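Local atomic coordinates of Lmo2119 protein (Listeria monocytogenes serovar 1/2a, PDB entry 5HQH), a protein that is of unknown function, the part described here being a YbbR-like domain of a longer protein that carries a signal sequence. Residues 65-74 against 87-98. Numbering follows the deposited sequence.
Sequences ASIGTQEVKL and VNPATVNVNVQE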
loop_
_atom_site.group_PDB
_atom_site.type_symbol
_atom_site.label_atom_id
_atom_site.label_comp_id
_atom_site.label_asym_id
_atom_site.label_seq_id
_atom_site.Cartn_x
_atom_site.Cartn_y
_atom_site.Cartn_z
ATOM N N ALA A 65 -9.371 9.980 -7.145
ATOM C CA ALA A 65 -9.108 11.141 -6.333
ATOM C C ALA A 65 -9.243 12.412 -7.136
ATOM O O ALA A 65 -9.018 12.437 -8.353
ATOM C CB ALA A 65 -7.711 11.041 -5.747
ATOM N N SER A 66 -9.685 13.462 -6.450
ATOM C CA SER A 66 -9.704 14.768 -7.022
ATOM C C SER A 66 -8.432 15.456 -6.549
ATOM O O SER A 66 -7.738 15.031 -5.585
ATOM C CB SER A 66 -10.959 15.547 -6.619
ATOM O OG SER A 66 -11.048 15.673 -5.221
ATOM N N ILE A 67 -8.123 16.528 -7.249
ATOM C CA ILE A 67 -6.933 17.284 -7.007
ATOM C C ILE A 67 -7.000 17.853 -5.626
ATOM O O ILE A 67 -8.031 18.402 -5.194
ATOM C CB ILE A 67 -6.793 18.419 -8.043
ATOM C CG1 ILE A 67 -6.679 17.806 -9.453
ATOM C CG2 ILE A 67 -5.608 19.324 -7.718
ATOM C CD1 ILE A 67 -7.227 18.705 -10.542
ATOM N N GLY A 68 -5.901 17.730 -4.919
ATOM C CA GLY A 68 -5.781 18.324 -3.630
ATOM C C GLY A 68 -5.370 17.353 -2.546
ATOM O O GLY A 68 -4.972 16.202 -2.788
ATOM N N THR A 69 -5.551 17.780 -1.324
ATOM C CA THR A 69 -5.086 16.999 -0.165
ATOM C C THR A 69 -6.181 16.076 0.364
ATOM O O THR A 69 -7.376 16.391 0.313
ATOM C CB THR A 69 -4.591 17.963 0.912
ATOM O OG1 THR A 69 -5.529 19.055 1.088
ATOM C CG2 THR A 69 -3.258 18.569 0.499
ATOM N N GLN A 70 -5.784 14.912 0.872
ATOM C CA GLN A 70 -6.729 13.915 1.389
ATOM C C GLN A 70 -5.965 12.847 2.148
ATOM O O GLN A 70 -4.753 12.981 2.347
ATOM C CB GLN A 70 -7.538 13.335 0.250
ATOM C CG GLN A 70 -6.686 12.762 -0.865
ATOM C CD GLN A 70 -7.403 12.839 -2.172
ATOM O OE1 GLN A 70 -8.220 11.980 -2.474
ATOM N NE2 GLN A 70 -7.102 13.886 -2.963
ATOM N N GLU A 71 -6.681 11.810 2.578
ATOM C CA GLU A 71 -6.109 10.643 3.249
ATOM C C GLU A 71 -6.570 9.394 2.528
ATOM O O GLU A 71 -7.640 9.377 1.920
ATOM C CB GLU A 71 -6.547 10.582 4.682
ATOM C CG GLU A 71 -5.918 11.674 5.520
ATOM C CD GLU A 71 -6.657 11.859 6.799
ATOM O OE1 GLU A 71 -6.689 10.866 7.590
ATOM O OE2 GLU A 71 -7.186 12.958 7.014
ATOM N N VAL A 72 -5.761 8.354 2.616
ATOM C CA VAL A 72 -6.055 7.094 1.911
ATOM C C VAL A 72 -5.656 5.893 2.745
ATOM O O VAL A 72 -4.581 5.864 3.328
ATOM C CB VAL A 72 -5.377 7.044 0.513
ATOM C CG1 VAL A 72 -3.855 7.118 0.601
ATOM C CG2 VAL A 72 -5.796 5.800 -0.265
ATOM N N LYS A 73 -6.551 4.902 2.828
ATOM C CA LYS A 73 -6.231 3.655 3.523
ATOM C C LYS A 73 -5.463 2.729 2.563
ATOM O O LYS A 73 -5.858 2.522 1.427
ATOM C CB LYS A 73 -7.508 2.923 3.972
ATOM C CG LYS A 73 -7.228 1.642 4.754
ATOM C CD LYS A 73 -8.491 0.988 5.266
ATOM C CE LYS A 73 -8.212 -0.395 5.808
ATOM N NZ LYS A 73 -7.271 -0.430 6.940
ATOM N N LEU A 74 -4.374 2.159 3.062
ATOM C CA LEU A 74 -3.559 1.221 2.293
ATOM C C LEU A 74 -4.215 -0.139 2.214
ATOM O O LEU A 74 -4.803 -0.629 3.159
ATOM C CB LEU A 74 -2.158 1.133 2.914
ATOM C CG LEU A 74 -1.384 2.467 2.938
ATOM C CD1 LEU A 74 -0.002 2.213 3.471
ATOM C CD2 LEU A 74 -1.338 3.134 1.563
ATOM N N VAL A 87 -1.431 -3.343 7.919
ATOM C CA VAL A 87 -0.368 -2.505 7.432
ATOM C C VAL A 87 -0.197 -1.353 8.415
ATOM O O VAL A 87 -1.205 -0.786 8.909
ATOM C CB VAL A 87 -0.749 -1.946 6.053
ATOM C CG1 VAL A 87 0.353 -1.090 5.481
ATOM C CG2 VAL A 87 -1.113 -3.065 5.079
ATOM N N ASN A 88 1.051 -0.994 8.691
ATOM C CA ASN A 88 1.372 0.114 9.602
ATOM C C ASN A 88 2.318 1.079 8.893
ATOM O O ASN A 88 3.457 0.674 8.574
ATOM C CB ASN A 88 2.057 -0.434 10.851
ATOM C CG ASN A 88 2.512 0.653 11.802
ATOM O OD1 ASN A 88 2.026 1.764 11.733
ATOM N ND2 ASN A 88 3.485 0.343 12.626
ATOM N N PRO A 89 1.916 2.320 8.610
ATOM C CA PRO A 89 0.625 2.907 8.948
ATOM C C PRO A 89 -0.539 2.387 8.100
ATOM O O PRO A 89 -0.336 2.013 6.935
ATOM C CB PRO A 89 0.840 4.389 8.589
ATOM C CG PRO A 89 1.812 4.349 7.480
ATOM C CD PRO A 89 2.778 3.278 7.895
ATOM N N ALA A 90 -1.736 2.332 8.684
ATOM C CA ALA A 90 -2.914 1.841 7.938
ATOM C C ALA A 90 -3.459 2.853 6.959
ATOM O O ALA A 90 -3.953 2.479 5.915
ATOM C CB ALA A 90 -4.011 1.432 8.896
ATOM N N THR A 91 -3.327 4.128 7.287
ATOM C CA THR A 91 -3.843 5.186 6.462
ATOM C C THR A 91 -2.751 6.225 6.392
ATOM O O THR A 91 -1.968 6.345 7.338
ATOM C CB THR A 91 -5.157 5.743 7.077
ATOM O OG1 THR A 91 -6.077 4.676 7.335
ATOM C CG2 THR A 91 -5.832 6.741 6.177
ATOM N N VAL A 92 -2.716 6.965 5.291
ATOM C CA VAL A 92 -1.698 8.018 5.042
ATOM C C VAL A 92 -2.272 9.252 4.401
ATOM O O VAL A 92 -3.302 9.174 3.734
ATOM C CB VAL A 92 -0.554 7.437 4.147
ATOM C CG1 VAL A 92 0.055 6.218 4.818
ATOM C CG2 VAL A 92 -1.041 7.066 2.775
ATOM N N ASN A 93 -1.606 10.397 4.636
ATOM C CA ASN A 93 -1.960 11.677 4.001
ATOM C C ASN A 93 -1.338 11.740 2.625
ATOM O O ASN A 93 -0.194 11.360 2.445
ATOM C CB ASN A 93 -1.493 12.909 4.816
ATOM C CG ASN A 93 -2.382 13.201 5.991
ATOM O OD1 ASN A 93 -3.241 14.102 5.944
ATOM N ND2 ASN A 93 -2.212 12.456 7.026
ATOM N N VAL A 94 -2.102 12.259 1.681
ATOM C CA VAL A 94 -1.630 12.403 0.325
ATOM C C VAL A 94 -1.978 13.766 -0.172
ATOM O O VAL A 94 -2.918 14.438 0.266
ATOM C CB VAL A 94 -2.218 11.363 -0.637
ATOM C CG1 VAL A 94 -1.931 9.993 -0.090
ATOM C CG2 VAL A 94 -3.703 11.549 -0.836
ATOM N N ASN A 95 -1.138 14.189 -1.124
ATOM C CA ASN A 95 -1.284 15.443 -1.797
ATOM C C ASN A 95 -1.316 15.079 -3.286
ATOM O O ASN A 95 -0.318 14.577 -3.861
ATOM C CB ASN A 95 -0.115 16.359 -1.444
ATOM C CG ASN A 95 -0.304 17.772 -1.936
ATOM O OD1 ASN A 95 -0.793 18.015 -3.039
ATOM N ND2 ASN A 95 0.100 18.718 -1.119
ATOM N N VAL A 96 -2.474 15.300 -3.898
ATOM C CA VAL A 96 -2.703 14.971 -5.291
ATOM C C VAL A 96 -2.576 16.256 -6.052
ATOM O O VAL A 96 -3.422 17.153 -5.946
ATOM C CB VAL A 96 -4.110 14.366 -5.496
ATOM C CG1 VAL A 96 -4.361 14.073 -6.975
ATOM C CG2 VAL A 96 -4.258 13.108 -4.648
ATOM N N GLN A 97 -1.507 16.378 -6.833
ATOM C CA GLN A 97 -1.263 17.615 -7.545
ATOM C C GLN A 97 -1.340 17.463 -9.035
ATOM O O GLN A 97 -0.995 16.437 -9.601
ATOM C CB GLN A 97 0.125 18.114 -7.216
ATOM C CG GLN A 97 0.313 18.354 -5.748
ATOM C CD GLN A 97 1.728 18.062 -5.321
ATOM O OE1 GLN A 97 2.671 18.741 -5.736
ATOM N NE2 GLN A 97 1.888 17.046 -4.464
ATOM N N GLU A 98 -1.764 18.524 -9.683
ATOM C CA GLU A 98 -1.812 18.541 -11.130
ATOM C C GLU A 98 -0.382 18.783 -11.576
ATOM O O GLU A 98 0.372 19.605 -10.996
ATOM C CB GLU A 98 -2.691 19.647 -11.658
ATOM C CG GLU A 98 -4.155 19.403 -11.362
ATOM C CD GLU A 98 -5.028 20.553 -11.766
ATOM O OE1 GLU A 98 -5.077 21.582 -11.034
ATOM O OE2 GLU A 98 -5.724 20.400 -12.790
HETATM O O HOH W 1 -5.667 15.477 7.009
HETATM O O HOH W 2 -4.437 -0.312 5.796
#
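The carbonyl oxygen of G68 is gripped from opposite faces of its plane: V96 N donates from one (2.9 Å), and the side-chain amide of Q70 from the other. Q70 NE2 also donates to S66 O at 2.9 Å, and both acceptors lie close to the amide plane, so two N-H groups hold the amide's rotation. CG of Q70 sits between its backbone N and carbonyl carbon (chi1 55°), which lays the chain across V94 and V96, with NE2 3.4 Å from V96 CG2. Antiparallel pairing continues from G68-V96 through Q70-V94 to V72-V92, each a hydrogen-bonded pair closed by two backbone bonds; L74 N to A90 O adds a seventh. On the face of Q70, V72, V92, V94 and V96, V72 CG1 touches V92 CG2 (3.6 Å) alongside and, in the modelled conformer, V94 CG1, the side chains crossing at about a right angle. The other face is polar: in the modelled N93 conformer, E71 and N93 run side by side and one water donates to E71 OE2 and N93 OD1. Another accepts from K73 NZ and donates to L74 O and A90 O. Where L74 CD1 meets V87 CG1 at 3.9 Å, V36 of strand 35-42 and A60 of strand 57-61 also pack on L74. The two strands form a beta hairpin within the mixed sheet, 68-77 pairing on with 57-61 and 84-98 with 27-30 and 35-42.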